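Local coordinates for protein glycosyl hydrolase, family 38 (Enterococcus faecalis, PDB 5KBP) that probably hydrolyses alpha-mannosidic linkages as a metal-dependent glycoside hydrolase of family 38, at residues A[583-593]-A[604-613]; A[641-649]-A[661-669]. All coordinates share one frame; numbering follows the deposited sequence.

Both contacts lie in the C-terminal beta-rich part of the chain, within the family 38 C-terminal domain, and their centres are about 9 Å apart. They follow one another along the sequence: contact 1 closes at P613 before contact 2 opens at L641. Each is built on a beta hairpin, 591-597 with 601-613 and 641-653 with 659-667, and the two hairpins stand next to each other in one antiparallel sheet, where strands 601-613 and 641-653 are neighbours. I606 and T648 probably bond through their backbones across that seam. The 583-584 end of contact 1 belongs instead to the sheet of strand 555-566. Contact 1 holds an outermost strand, and the two hairpins span four successive strands.

Contact 1: A[583-593]-A[604-613]; sequences ITTENVTAEIT and YQIKQTVMLP
I592 lays its CG2 obliquely against the Y604 ring, 3.8 Å from CD2. That methyl is trans to the backbone N, while CG1 lies beside the N (chi1 -39°). I539 of strand 535-539 packs against both residues and against I606, whose CG2 meets the CB of A590. On the other face, E591 and K607 run side by side in the same direction, both extended beyond CG. Their CB atoms meet, and E591 OE1 lies 3.9 Å from K607 CD; the charged ends, OE1 and NZ, are 5.0 Å apart, and NZ has a long, weak ion pair with E645. Beneath these side chains E591 and K607 form a hydrogen-bonded pair, E591 N to K607 O being 2.8 Å and nearly straight (170°); T593 and Q605 repeat the pattern, with Q605 N to T593 O at 2.7 Å.

Before A590, whose CB sits 3.6 Å from Q608 CG, segment 583-593 is largely irregular. At its start I583 puts CG2 against V610 CG2 (3.6 Å) and CD1 against L612 CD2 (3.9 Å) and P613, CG2 also touching L612. Two residues on, T585 OG1 is hydrogen-bonded to F562 N of strand 555-566. The paired end is a classical antiparallel beta hairpin at the edge of its sheet; I583 instead bonds to strand 555-566 of another sheet.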
loop_
_atom_site.group_PDB
_atom_site.type_symbol
_atom_site.label_atom_id
_atom_site.label_comp_id
_atom_site.label_asym_id
_atom_site.label_seq_id
_atom_site.Cartn_x
_atom_site.Cartn_y
_atom_site.Cartn_z
ATOM N N ILE A 583 -13.718 -34.449 -0.900
ATOM C CA ILE A 583 -12.961 -35.035 -2.000
ATOM C C ILE A 583 -11.522 -35.198 -1.536
ATOM O O ILE A 583 -10.897 -34.231 -1.088
ATOM C CB ILE A 583 -13.026 -34.172 -3.276
ATOM C CG1 ILE A 583 -14.457 -34.114 -3.817
ATOM C CG2 ILE A 583 -12.082 -34.715 -4.331
ATOM C CD1 ILE A 583 -14.618 -33.207 -5.016
ATOM N N THR A 584 -10.996 -36.416 -1.635
ATOM C CA THR A 584 -9.677 -36.734 -1.116
ATOM C C THR A 584 -8.785 -37.291 -2.218
ATOM O O THR A 584 -9.258 -37.738 -3.267
ATOM C CB THR A 584 -9.761 -37.746 0.035
ATOM O OG1 THR A 584 -8.459 -37.944 0.595
ATOM C CG2 THR A 584 -10.296 -39.081 -0.467
ATOM N N THR A 585 -7.480 -37.256 -1.964
ATOM C CA THR A 585 -6.493 -37.845 -2.857
ATOM C C THR A 585 -6.176 -39.292 -2.502
ATOM O O THR A 585 -5.241 -39.864 -3.071
ATOM C CB THR A 585 -5.204 -37.020 -2.846
ATOM O OG1 THR A 585 -4.668 -36.981 -1.519
ATOM C CG2 THR A 585 -5.474 -35.599 -3.321
ATOM N N GLU A 586 -6.932 -39.893 -1.578
ATOM C CA GLU A 586 -6.660 -41.267 -1.163
ATOM C C GLU A 586 -6.839 -42.251 -2.312
ATOM O O GLU A 586 -6.167 -43.288 -2.352
ATOM C CB GLU A 586 -7.571 -41.652 0.005
ATOM C CG GLU A 586 -7.281 -43.028 0.589
ATOM C CD GLU A 586 -8.405 -43.540 1.469
ATOM O OE1 GLU A 586 -9.507 -42.954 1.431
ATOM O OE2 GLU A 586 -8.184 -44.532 2.194
ATOM N N ASN A 587 -7.735 -41.948 -3.248
ATOM C CA ASN A 587 -7.970 -42.826 -4.387
ATOM C C ASN A 587 -7.587 -42.130 -5.686
ATOM O O ASN A 587 -8.431 -41.941 -6.569
ATOM C CB ASN A 587 -9.433 -43.268 -4.418
ATOM N N VAL A 588 -6.320 -41.741 -5.807
ATOM C CA VAL A 588 -5.815 -41.010 -6.964
ATOM C C VAL A 588 -4.474 -41.609 -7.369
ATOM O O VAL A 588 -3.682 -42.022 -6.514
ATOM C CB VAL A 588 -5.680 -39.499 -6.663
ATOM C CG1 VAL A 588 -5.038 -38.760 -7.832
ATOM C CG2 VAL A 588 -7.038 -38.891 -6.337
ATOM N N THR A 589 -4.224 -41.668 -8.676
ATOM C CA THR A 589 -2.943 -42.124 -9.205
ATOM C C THR A 589 -2.005 -40.925 -9.308
ATOM O O THR A 589 -2.156 -40.084 -10.200
ATOM C CB THR A 589 -3.123 -42.796 -10.562
ATOM O OG1 THR A 589 -4.022 -43.904 -10.433
ATOM C CG2 THR A 589 -1.783 -43.288 -11.093
ATOM N N ALA A 590 -1.039 -40.849 -8.398
ATOM C CA ALA A 590 -0.111 -39.730 -8.372
ATOM C C ALA A 590 1.043 -39.958 -9.346
ATOM O O ALA A 590 1.341 -41.085 -9.749
ATOM C CB ALA A 590 0.433 -39.513 -6.959
ATOM N N GLU A 591 1.694 -38.859 -9.723
ATOM C CA GLU A 591 2.877 -38.886 -10.576
ATOM C C GLU A 591 4.082 -38.541 -9.710
ATOM O O GLU A 591 4.264 -37.382 -9.320
ATOM C CB GLU A 591 2.739 -37.911 -11.743
ATOM C CG GLU A 591 3.940 -37.888 -12.675
ATOM C CD GLU A 591 3.795 -36.874 -13.793
ATOM O OE1 GLU A 591 2.728 -36.230 -13.882
ATOM O OE2 GLU A 591 4.750 -36.720 -14.582
ATOM N N ILE A 592 4.901 -39.544 -9.410
ATOM C CA ILE A 592 6.029 -39.404 -8.498
ATOM C C ILE A 592 7.311 -39.356 -9.315
ATOM O O ILE A 592 7.534 -40.210 -10.184
ATOM C CB ILE A 592 6.066 -40.554 -7.478
ATOM C CG1 ILE A 592 4.644 -40.905 -7.036
ATOM C CG2 ILE A 592 6.917 -40.170 -6.279
ATOM C CD1 ILE A 592 4.547 -42.203 -6.269
ATOM N N THR A 593 8.152 -38.362 -9.038
ATOM C CA THR A 593 9.412 -38.187 -9.748
ATOM C C THR A 593 10.486 -37.762 -8.760
ATOM O O THR A 593 10.293 -36.807 -8.003
ATOM C CB THR A 593 9.283 -37.141 -10.864
ATOM O OG1 THR A 593 8.230 -37.520 -11.760
ATOM C CG2 THR A 593 10.584 -37.026 -11.642
ATOM N N TYR A 604 11.648 -35.695 -3.653
ATOM C CA TYR A 604 10.691 -36.275 -4.585
ATOM C C TYR A 604 9.607 -35.259 -4.915
ATOM O O TYR A 604 9.203 -34.466 -4.057
ATOM C CB TYR A 604 10.037 -37.533 -4.003
ATOM C CG TYR A 604 10.835 -38.803 -4.187
ATOM C CD1 TYR A 604 11.936 -39.077 -3.389
ATOM C CD2 TYR A 604 10.474 -39.737 -5.149
ATOM C CE1 TYR A 604 12.662 -40.240 -3.552
ATOM C CE2 TYR A 604 11.195 -40.904 -5.318
ATOM C CZ TYR A 604 12.287 -41.149 -4.516
ATOM O OH TYR A 604 13.009 -42.307 -4.674
ATOM N N GLN A 605 9.136 -35.291 -6.157
ATOM C CA GLN A 605 7.996 -34.492 -6.583
ATOM C C GLN A 605 6.773 -35.391 -6.677
ATOM O O GLN A 605 6.814 -36.437 -7.333
ATOM C CB GLN A 605 8.257 -33.819 -7.930
ATOM C CG GLN A 605 7.171 -32.835 -8.342
ATOM C CD GLN A 605 7.144 -32.580 -9.835
ATOM O OE1 GLN A 605 7.013 -33.509 -10.633
ATOM N NE2 GLN A 605 7.265 -31.315 -10.222
ATOM N N ILE A 606 5.692 -34.989 -6.015
ATOM C CA ILE A 606 4.431 -35.722 -6.037
ATOM C C ILE A 606 3.391 -34.840 -6.713
ATOM O O ILE A 606 3.076 -33.752 -6.215
ATOM C CB ILE A 606 3.974 -36.123 -4.627
ATOM C CG1 ILE A 606 5.054 -36.954 -3.933
ATOM C CG2 ILE A 606 2.668 -36.897 -4.698
ATOM C CD1 ILE A 606 4.721 -37.316 -2.503
ATOM N N LYS A 607 2.863 -35.306 -7.841
ATOM C CA LYS A 607 1.848 -34.584 -8.596
ATOM C C LYS A 607 0.525 -35.331 -8.520
ATOM O O LYS A 607 0.455 -36.520 -8.852
ATOM C CB LYS A 607 2.267 -34.408 -10.057
ATOM C CG LYS A 607 3.153 -33.202 -10.313
ATOM C CD LYS A 607 3.373 -33.003 -11.803
ATOM C CE LYS A 607 4.135 -31.722 -12.092
ATOM N NZ LYS A 607 4.290 -31.503 -13.557
ATOM N N GLN A 608 -0.521 -34.629 -8.088
ATOM C CA GLN A 608 -1.868 -35.175 -8.016
ATOM C C GLN A 608 -2.839 -34.175 -8.625
ATOM O O GLN A 608 -2.822 -32.993 -8.268
ATOM C CB GLN A 608 -2.267 -35.484 -6.569
ATOM C CG GLN A 608 -1.447 -36.580 -5.912
ATOM C CD GLN A 608 -1.224 -36.326 -4.435
ATOM O OE1 GLN A 608 -1.096 -35.180 -4.007
ATOM N NE2 GLN A 608 -1.180 -37.395 -3.648
ATOM N N THR A 609 -3.672 -34.648 -9.546
ATOM C CA THR A 609 -4.726 -33.846 -10.152
ATOM C C THR A 609 -6.076 -34.381 -9.696
ATOM O O THR A 609 -6.352 -35.578 -9.830
ATOM C CB THR A 609 -4.634 -33.865 -11.680
ATOM O OG1 THR A 609 -3.465 -33.152 -12.101
ATOM C CG2 THR A 609 -5.864 -33.216 -12.300
ATOM N N VAL A 610 -6.906 -33.496 -9.149
ATOM C CA VAL A 610 -8.230 -33.864 -8.668
ATOM C C VAL A 610 -9.245 -32.879 -9.232
ATOM O O VAL A 610 -8.932 -31.713 -9.494
ATOM C CB VAL A 610 -8.286 -33.907 -7.122
ATOM C CG1 VAL A 610 -8.448 -32.509 -6.536
ATOM C CG2 VAL A 610 -9.392 -34.834 -6.656
ATOM N N MET A 611 -10.467 -33.363 -9.437
ATOM C CA MET A 611 -11.539 -32.571 -10.025
ATOM C C MET A 611 -12.382 -31.963 -8.912
ATOM O O MET A 611 -13.017 -32.688 -8.141
ATOM C CB MET A 611 -12.400 -33.428 -10.951
ATOM C CG MET A 611 -11.631 -34.034 -12.110
ATOM S SD MET A 611 -11.024 -32.800 -13.281
ATOM C CE MET A 611 -12.569 -32.130 -13.892
ATOM N N LEU A 612 -12.391 -30.635 -8.838
ATOM C CA LEU A 612 -13.085 -29.939 -7.769
ATOM C C LEU A 612 -14.230 -29.098 -8.320
ATOM O O LEU A 612 -14.160 -28.604 -9.450
ATOM C CB LEU A 612 -12.126 -29.034 -6.987
ATOM C CG LEU A 612 -11.003 -29.725 -6.214
ATOM C CD1 LEU A 612 -10.241 -28.717 -5.371
ATOM C CD2 LEU A 612 -11.566 -30.842 -5.350
ATOM N N PRO A 613 -15.306 -28.938 -7.550
ATOM C CA PRO A 613 -16.356 -27.990 -7.939
ATOM C C PRO A 613 -15.782 -26.590 -8.103
ATOM O O PRO A 613 -14.946 -26.147 -7.315
ATOM C CB PRO A 613 -17.346 -28.064 -6.771
ATOM C CG PRO A 613 -17.127 -29.421 -6.182
ATOM C CD PRO A 613 -15.656 -29.684 -6.328
#

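Contact 2: A[641-649]-A[661-669]; sequences LRPFEITTM and FETTINNQI
F644 presents the edge of its ring to I665: CZ lies 3.6 Å from I665 CD1, close to the ring plane. The phenyl reaches across because CG is trans to the backbone N (chi1 180°), and I665 meets it with both CD1 and CG2. Further along the same ring, F644 CD1 meets I669 CG1 obliquely at 3.9 Å, while L612 of the neighbouring strand 601-613 also touches F644.

R642 extends straight from CG to NE. The CB of Q668 sits 3.6 Å above one face of its guanidinium, displaced toward the rim, and the two flat end groups are turned 44° from each other. Lower on the arginine, the aliphatic part slides past I669 in the opposite direction. Q668 is bent at chi2 (-60°), bringing its NE2 back to N666 OD1 in a hydrogen bond whose donor stands above the acceptor's carbonyl plane.

At the other end the side chains of T648 and T663, a non-hydrogen-bonded pair, meet obliquely on the face shared with I646, and their OG1 atoms are hydrogen-bonded at 3.0 Å. T663 OG1 also bonds to the hydroxyl of Y778, which links this pair to strand 772-783. Next to it the T663 methyl, trans to its backbone N, lies 3.7 Å from I646 CG2; F562 of strand 555-566 covers this patch. On the reverse face T647 and T664 form the adjacent hydrogen-bonded pair: a water joins T647 O to T664 OG1, and T664 N donates to the same carbonyl at 2.8 Å. The return bond from T647 N is weak. The arrangement is an antiparallel beta hairpin, 641-653 with 659-667, here inside the large sheet of the C-terminal domain, with one face packed on strand 555-566.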
loop_
_atom_site.group_PDB
_atom_site.type_symbol
_atom_site.label_atom_id
_atom_site.label_comp_id
_atom_site.label_asym_id
_atom_site.label_seq_id
_atom_site.Cartn_x
_atom_site.Cartn_y
_atom_site.Cartn_z
ATOM N N LEU A 641 -17.297 -29.308 -12.728
ATOM C CA LEU A 641 -15.994 -29.656 -12.186
ATOM C C LEU A 641 -14.880 -29.028 -13.017
ATOM O O LEU A 641 -15.034 -28.784 -14.218
ATOM C CB LEU A 641 -15.815 -31.176 -12.130
ATOM C CG LEU A 641 -16.916 -31.935 -11.384
ATOM C CD1 LEU A 641 -16.613 -33.425 -11.348
ATOM C CD2 LEU A 641 -17.100 -31.385 -9.976
ATOM N N ARG A 642 -13.751 -28.771 -12.357
ATOM C CA ARG A 642 -12.589 -28.140 -12.958
ATOM C C ARG A 642 -11.339 -28.814 -12.409
ATOM O O ARG A 642 -11.282 -29.129 -11.210
ATOM C CB ARG A 642 -12.553 -26.634 -12.654
ATOM C CG ARG A 642 -11.515 -25.845 -13.437
ATOM C CD ARG A 642 -11.244 -24.498 -12.782
ATOM N NE ARG A 642 -10.259 -23.708 -13.518
ATOM C CZ ARG A 642 -10.549 -22.612 -14.211
ATOM N NH1 ARG A 642 -11.796 -22.166 -14.258
ATOM N NH2 ARG A 642 -9.591 -21.955 -14.850
ATOM N N PRO A 643 -10.334 -29.061 -13.251
ATOM C CA PRO A 643 -9.106 -29.699 -12.762
ATOM C C PRO A 643 -8.400 -28.847 -11.716
ATOM O O PRO A 643 -8.426 -27.615 -11.760
ATOM C CB PRO A 643 -8.256 -29.846 -14.028
ATOM C CG PRO A 643 -9.246 -29.860 -15.144
ATOM C CD PRO A 643 -10.336 -28.922 -14.717
ATOM N N PHE A 644 -7.763 -29.532 -10.764
ATOM C CA PHE A 644 -7.053 -28.870 -9.670
ATOM C C PHE A 644 -5.835 -29.730 -9.342
ATOM O O PHE A 644 -5.969 -30.782 -8.712
ATOM C CB PHE A 644 -7.960 -28.690 -8.460
ATOM C CG PHE A 644 -7.293 -28.022 -7.289
ATOM C CD1 PHE A 644 -7.241 -26.641 -7.201
ATOM C CD2 PHE A 644 -6.733 -28.775 -6.270
ATOM C CE1 PHE A 644 -6.634 -26.022 -6.124
ATOM C CE2 PHE A 644 -6.124 -28.162 -5.190
ATOM C CZ PHE A 644 -6.076 -26.785 -5.117
ATOM N N GLU A 645 -4.658 -29.278 -9.769
ATOM C CA GLU A 645 -3.432 -30.050 -9.616
ATOM C C GLU A 645 -2.709 -29.665 -8.331
ATOM O O GLU A 645 -2.643 -28.487 -7.965
ATOM C CB GLU A 645 -2.514 -29.841 -10.822
ATOM C CG GLU A 645 -1.296 -30.753 -10.846
ATOM C CD GLU A 645 -0.564 -30.714 -12.174
ATOM O OE1 GLU A 645 -1.071 -30.068 -13.115
ATOM O OE2 GLU A 645 0.516 -31.332 -12.278
ATOM N N ILE A 646 -2.167 -30.670 -7.648
ATOM C CA ILE A 646 -1.440 -30.488 -6.396
ATOM C C ILE A 646 -0.038 -31.049 -6.583
ATOM O O ILE A 646 0.123 -32.222 -6.946
ATOM C CB ILE A 646 -2.151 -31.174 -5.218
ATOM C CG1 ILE A 646 -3.612 -30.728 -5.137
ATOM C CG2 ILE A 646 -1.434 -30.866 -3.914
ATOM C CD1 ILE A 646 -4.391 -31.396 -4.025
ATOM N N THR A 647 0.974 -30.218 -6.339
ATOM C CA THR A 647 2.373 -30.607 -6.481
ATOM C C THR A 647 3.081 -30.391 -5.151
ATOM O O THR A 647 3.154 -29.258 -4.660
ATOM C CB THR A 647 3.061 -29.809 -7.592
ATOM O OG1 THR A 647 2.353 -29.991 -8.824
ATOM C CG2 THR A 647 4.501 -30.277 -7.769
ATOM N N THR A 648 3.605 -31.471 -4.577
ATOM C CA THR A 648 4.284 -31.434 -3.290
ATOM C C THR A 648 5.712 -31.934 -3.457
ATOM O O THR A 648 5.942 -32.964 -4.100
ATOM C CB THR A 648 3.548 -32.287 -2.251
ATOM O OG1 THR A 648 2.183 -31.863 -2.160
ATOM C CG2 THR A 648 4.204 -32.149 -0.884
ATOM N N MET A 649 6.663 -31.203 -2.881
ATOM C CA MET A 649 8.070 -31.590 -2.881
ATOM C C MET A 649 8.421 -32.122 -1.497
ATOM O O MET A 649 8.465 -31.361 -0.525
ATOM C CB MET A 649 8.962 -30.408 -3.258
ATOM C CG MET A 649 8.839 -29.964 -4.706
ATOM S SD MET A 649 9.520 -31.159 -5.873
ATOM C CE MET A 649 11.254 -31.133 -5.421
ATOM N N PHE A 661 8.035 -30.534 3.533
ATOM C CA PHE A 661 7.045 -30.534 2.467
ATOM C C PHE A 661 6.895 -29.131 1.896
ATOM O O PHE A 661 7.031 -28.133 2.610
ATOM C CB PHE A 661 5.683 -31.029 2.966
ATOM C CG PHE A 661 5.745 -32.336 3.697
ATOM C CD1 PHE A 661 6.117 -33.494 3.036
ATOM C CD2 PHE A 661 5.422 -32.410 5.041
ATOM C CE1 PHE A 661 6.174 -34.701 3.706
ATOM C CE2 PHE A 661 5.476 -33.615 5.716
ATOM C CZ PHE A 661 5.852 -34.762 5.047
ATOM N N GLU A 662 6.608 -29.065 0.597
ATOM C CA GLU A 662 6.375 -27.796 -0.092
ATOM C C GLU A 662 5.292 -28.040 -1.137
ATOM O O GLU A 662 5.575 -28.551 -2.225
ATOM C CB GLU A 662 7.654 -27.263 -0.726
ATOM C CG GLU A 662 7.781 -25.749 -0.676
ATOM C CD GLU A 662 9.064 -25.244 -1.305
ATOM O OE1 GLU A 662 9.048 -24.913 -2.509
ATOM O OE2 GLU A 662 10.090 -25.181 -0.597
ATOM N N THR A 663 4.056 -27.681 -0.804
ATOM C CA THR A 663 2.911 -27.897 -1.677
ATOM C C THR A 663 2.581 -26.608 -2.419
ATOM O O THR A 663 2.457 -25.546 -1.800
ATOM C CB THR A 663 1.697 -28.371 -0.876
ATOM O OG1 THR A 663 1.999 -29.616 -0.233
ATOM C CG2 THR A 663 0.493 -28.552 -1.787
ATOM N N THR A 664 2.443 -26.702 -3.739
ATOM C CA THR A 664 2.121 -25.562 -4.584
ATOM C C THR A 664 0.862 -25.851 -5.389
ATOM O O THR A 664 0.703 -26.943 -5.942
ATOM C CB THR A 664 3.272 -25.224 -5.540
ATOM O OG1 THR A 664 3.565 -26.363 -6.359
ATOM C CG2 THR A 664 4.515 -24.832 -4.761
ATOM N N ILE A 665 -0.036 -24.865 -5.448
ATOM C CA ILE A 665 -1.277 -24.970 -6.205
ATOM C C ILE A 665 -1.507 -23.668 -6.960
ATOM O O ILE A 665 -0.971 -22.613 -6.610
ATOM C CB ILE A 665 -2.502 -25.272 -5.308
ATOM C CG1 ILE A 665 -2.768 -24.105 -4.355
ATOM C CG2 ILE A 665 -2.306 -26.566 -4.529
ATOM C CD1 ILE A 665 -4.062 -24.222 -3.578
ATOM N N ASN A 666 -2.320 -23.755 -8.009
ATOM C CA ASN A 666 -2.832 -22.591 -8.726
ATOM C C ASN A 666 -4.335 -22.540 -8.463
ATOM O O ASN A 666 -5.146 -23.029 -9.251
ATOM C CB ASN A 666 -2.513 -22.664 -10.219
ATOM C CG ASN A 666 -3.014 -21.452 -10.978
ATOM O OD1 ASN A 666 -3.205 -20.381 -10.403
ATOM N ND2 ASN A 666 -3.229 -21.616 -12.277
ATOM N N ASN A 667 -4.700 -21.941 -7.335
ATOM C CA ASN A 667 -6.074 -21.980 -6.845
ATOM C C ASN A 667 -6.973 -21.160 -7.761
ATOM O O ASN A 667 -6.989 -19.929 -7.703
ATOM C CB ASN A 667 -6.135 -21.470 -5.411
ATOM C CG ASN A 667 -7.519 -21.591 -4.811
ATOM O OD1 ASN A 667 -8.052 -20.635 -4.248
ATOM N ND2 ASN A 667 -8.115 -22.768 -4.941
ATOM N N GLN A 668 -7.722 -21.848 -8.621
ATOM C CA GLN A 668 -8.774 -21.236 -9.422
ATOM C C GLN A 668 -10.151 -21.722 -8.982
ATOM O O GLN A 668 -11.103 -21.720 -9.765
ATOM C CB GLN A 668 -8.549 -21.512 -10.908
ATOM C CG GLN A 668 -7.254 -20.929 -11.450
ATOM C CD GLN A 668 -7.187 -19.418 -11.306
ATOM O OE1 GLN A 668 -8.198 -18.727 -11.420
ATOM N NE2 GLN A 668 -5.990 -18.901 -11.048
ATOM N N ILE A 669 -10.260 -22.141 -7.724
ATOM C CA ILE A 669 -11.478 -22.704 -7.161
ATOM C C ILE A 669 -11.974 -21.773 -6.065
ATOM O O ILE A 669 -11.173 -21.194 -5.321
ATOM C CB ILE A 669 -11.234 -24.126 -6.612
ATOM C CG1 ILE A 669 -10.717 -25.044 -7.723
ATOM C CG2 ILE A 669 -12.496 -24.701 -5.992
ATOM C CD1 ILE A 669 -11.654 -25.165 -8.906
HETATM O O HOH W 1 5.822 -27.772 -5.238
#